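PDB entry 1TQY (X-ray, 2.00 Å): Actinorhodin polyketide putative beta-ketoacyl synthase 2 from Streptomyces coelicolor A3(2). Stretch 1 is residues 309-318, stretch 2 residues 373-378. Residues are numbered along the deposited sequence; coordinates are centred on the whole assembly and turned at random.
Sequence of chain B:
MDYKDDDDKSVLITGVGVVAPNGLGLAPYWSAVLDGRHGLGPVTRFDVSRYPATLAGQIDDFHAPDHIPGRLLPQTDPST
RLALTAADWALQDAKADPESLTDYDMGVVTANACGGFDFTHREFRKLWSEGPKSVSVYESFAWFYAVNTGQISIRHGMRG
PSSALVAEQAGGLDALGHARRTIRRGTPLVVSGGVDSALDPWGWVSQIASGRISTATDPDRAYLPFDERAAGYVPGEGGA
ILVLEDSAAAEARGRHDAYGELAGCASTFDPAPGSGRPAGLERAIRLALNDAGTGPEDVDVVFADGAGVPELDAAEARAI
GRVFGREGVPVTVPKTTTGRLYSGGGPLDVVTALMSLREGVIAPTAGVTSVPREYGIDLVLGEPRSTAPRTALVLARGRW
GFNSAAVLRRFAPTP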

# COMPACT_ATOMS: atom_id res chain seq x y z
N VAL B 309 -6.60 -23.68 7.30
CA VAL B 309 -6.59 -24.49 6.09
C VAL B 309 -5.52 -25.52 6.39
O VAL B 309 -4.38 -25.16 6.66
N PRO B 310 -5.87 -26.81 6.34
CA PRO B 310 -4.94 -27.91 6.62
C PRO B 310 -3.51 -27.76 6.10
O PRO B 310 -2.55 -27.77 6.89
N GLU B 311 -3.36 -27.65 4.79
CA GLU B 311 -2.06 -27.52 4.16
C GLU B 311 -1.26 -26.34 4.70
O GLU B 311 -0.04 -26.41 4.81
N LEU B 312 -1.95 -25.25 5.05
CA LEU B 312 -1.29 -24.06 5.57
C LEU B 312 -0.96 -24.19 7.05
O LEU B 312 0.01 -23.62 7.52
N ASP B 313 -1.79 -24.93 7.78
CA ASP B 313 -1.55 -25.12 9.21
C ASP B 313 -0.30 -25.99 9.34
O ASP B 313 0.59 -25.72 10.14
N ALA B 314 -0.24 -27.03 8.51
CA ALA B 314 0.89 -27.94 8.52
C ALA B 314 2.17 -27.19 8.19
O ALA B 314 3.21 -27.42 8.82
N ALA B 315 2.12 -26.31 7.19
CA ALA B 315 3.30 -25.54 6.83
C ALA B 315 3.74 -24.68 8.02
O ALA B 315 4.91 -24.65 8.38
N GLU B 316 2.79 -23.97 8.62
CA GLU B 316 3.12 -23.12 9.76
C GLU B 316 3.64 -23.87 10.98
O GLU B 316 4.59 -23.43 11.62
N ALA B 317 3.01 -24.99 11.31
CA ALA B 317 3.42 -25.80 12.46
C ALA B 317 4.84 -26.30 12.23
O ALA B 317 5.63 -26.43 13.17
N ARG B 318 5.16 -26.57 10.97
CA ARG B 318 6.47 -27.06 10.61
C ARG B 318 7.52 -25.95 10.76
O ARG B 318 8.61 -26.20 11.28
N ARG B 373 -1.00 -35.01 15.83
CA ARG B 373 0.36 -35.21 16.32
C ARG B 373 1.34 -34.70 15.27
O ARG B 373 2.44 -34.23 15.59
N GLU B 374 0.93 -34.79 14.01
CA GLU B 374 1.74 -34.35 12.88
C GLU B 374 2.25 -32.92 13.07
O GLU B 374 3.43 -32.64 12.84
N TYR B 375 1.38 -32.02 13.50
CA TYR B 375 1.78 -30.62 13.69
C TYR B 375 2.83 -30.40 14.77
O TYR B 375 3.57 -29.41 14.75
N GLY B 376 2.89 -31.32 15.72
CA GLY B 376 3.86 -31.22 16.80
C GLY B 376 3.89 -29.86 17.47
O GLY B 376 4.95 -29.25 17.57
N ILE B 377 2.75 -29.37 17.94
CA ILE B 377 2.74 -28.07 18.59
C ILE B 377 2.06 -28.12 19.95
O ILE B 377 1.21 -28.97 20.20
N ASP B 378 2.46 -27.22 20.84
CA ASP B 378 1.86 -27.14 22.16
C ASP B 378 0.82 -26.01 22.10
O ASP B 378 1.14 -24.86 22.40

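A large aromatic side chain can fill the space beside a helix if the helix offers it small residues at the right spacing, and the contact between residues 373-378 and the helix that begins at Pro-310 is a compact example. Residues that touch across the two segments are at least 58 positions apart in sequence. The segments bury 255 Å² between them, counting both sides, and make no direct hydrogen bond to one another. Packing does most of the work, with one water joining the polar ends.

Stretch 2 opens with a short 3-10 segment, Arg-373 to Tyr-375. Arg-373 stays out of reach of the helix and contributes through its backbone, its O accepting a hydrogen bond from Gly-376 N at 2.9 Å that closes the turn. Glu-374 leaves the backbone sideways, but its extended chain, t at both chi1 and chi2, brings the carboxylate nearer to the helix. There OE2 of Glu-374 lies 3.8 Å from CB of Ala-314, a contact at the exposed margin in which the acid meets a methyl group and finds no polar partner on the helix.

Tyr-375 is the centre of the interface, with 85 Å² covered by the helix, more than any other residue here. Its CA-to-CB bond also points sideways; the m rotamer, with chi1 at -59° and chi2 at -18°, then carries the ring along the helix towards its first turn. The base of the side chain meets Ala-317, whose CB points toward stretch 2 and lies 3.6 Å from CB of Tyr-375. The same methyl carbon, Ala-317 CB, comes within 3.4 Å of Tyr-375 O. Here the backbones come closest, with the CA atoms of Ala-317 and Tyr-375 5.2 Å apart. Further out, CE1 of Tyr-375 rests 3.7 Å from both CA and CB of Ala-314, one turn earlier in the helix.

The ring ends near Pro-310 and Asp-313. Tyr-375 OH lies 3.6 Å from Pro-310 O, which is already engaged by Ala-314 N within the helix at 2.9 Å, and 4.0 Å from Asp-313 CB. Asp-313 points toward stretch 2 in the m rotamer, yet its carboxylate reaches the phenol through a water. This water accepts a hydrogen bond from Tyr-375 OH at 2.7 Å and donates one to Asp-313 OD2, also at 2.7 Å, so two buried residues are linked through the water, without a direct hydrogen bond between them.

Gly-376 follows with a positive phi of 50°, a conformation that favours glycine in its own right, and the chain turns out of the 3-10 segment. Ile-377 then points toward the helix with chi1 p and chi2 t, and its CG2 packs 3.8 Å from CB of Ala-317. That alanine methyl is thus shared by Tyr-375 and Ile-377. At Asp-378 the contact is over, its side chain lying out of reach of the helix.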

# COMPACT_ATOMS: atom_id res chain seq x y z
CB VAL B 309 -6.14 -23.69 4.84
CG1 VAL B 309 -5.96 -24.64 3.66
CG2 VAL B 309 -7.18 -22.63 4.51
CB PRO B 310 -5.64 -29.12 6.02
CG PRO B 310 -7.09 -28.78 6.21
CD PRO B 310 -7.13 -27.33 5.79
CB GLU B 311 -2.25 -27.40 2.65
CG GLU B 311 -0.96 -27.36 1.86
CD GLU B 311 -1.17 -27.15 0.36
OE1 GLU B 311 -0.17 -27.24 -0.40
OE2 GLU B 311 -2.32 -26.89 -0.06
CB LEU B 312 -2.16 -22.83 5.34
CG LEU B 312 -2.43 -22.45 3.88
CD1 LEU B 312 -3.35 -21.24 3.81
CD2 LEU B 312 -1.10 -22.13 3.20
CB ASP B 313 -2.73 -25.82 9.90
CG ASP B 313 -3.97 -24.94 10.00
OD1 ASP B 313 -3.83 -23.70 10.12
OD2 ASP B 313 -5.10 -25.49 9.99
CB ALA B 314 0.66 -29.07 7.53
CB ALA B 315 3.02 -24.64 5.62
CB GLU B 316 1.92 -22.27 10.18
CG GLU B 316 2.20 -21.48 11.45
CD GLU B 316 1.20 -20.37 11.71
OE1 GLU B 316 -0.02 -20.63 11.62
OE2 GLU B 316 1.65 -19.24 12.00
CB ALA B 317 2.48 -26.97 12.63
CB ARG B 318 6.41 -27.61 9.17
CG ARG B 318 7.53 -28.52 8.76
CD ARG B 318 7.06 -29.48 7.67
NE ARG B 318 6.45 -28.79 6.53
CZ ARG B 318 5.25 -29.07 6.03
NH1 ARG B 318 4.50 -30.03 6.55
NH2 ARG B 318 4.79 -28.39 4.98
CB ARG B 373 0.58 -36.71 16.60
CG ARG B 373 2.04 -37.15 16.79
CD ARG B 373 2.72 -36.42 17.93
NE ARG B 373 4.14 -36.76 18.07
CZ ARG B 373 4.61 -37.90 18.57
NH1 ARG B 373 3.76 -38.83 18.99
NH2 ARG B 373 5.92 -38.11 18.66
CB GLU B 374 0.90 -34.44 11.59
CG GLU B 374 1.62 -34.01 10.31
CD GLU B 374 0.65 -33.69 9.16
OE1 GLU B 374 -0.35 -34.43 8.99
OE2 GLU B 374 0.89 -32.71 8.42
CB TYR B 375 0.55 -29.75 13.99
CG TYR B 375 -0.51 -29.79 12.90
CD1 TYR B 375 -0.19 -30.23 11.62
CD2 TYR B 375 -1.81 -29.34 13.14
CE1 TYR B 375 -1.13 -30.23 10.60
CE2 TYR B 375 -2.76 -29.33 12.12
CZ TYR B 375 -2.40 -29.78 10.85
OH TYR B 375 -3.33 -29.75 9.83
CB ILE B 377 2.02 -27.00 17.74
CG1 ILE B 377 0.57 -27.40 17.51
CG2 ILE B 377 2.75 -26.82 16.42
CD1 ILE B 377 -0.24 -26.34 16.79
CB ASP B 378 2.94 -26.82 23.21
CG ASP B 378 2.36 -26.62 24.61
OD1 ASP B 378 1.22 -27.05 24.86
OD2 ASP B 378 3.07 -26.04 25.46
O HOH W 1 -5.35 -28.13 10.70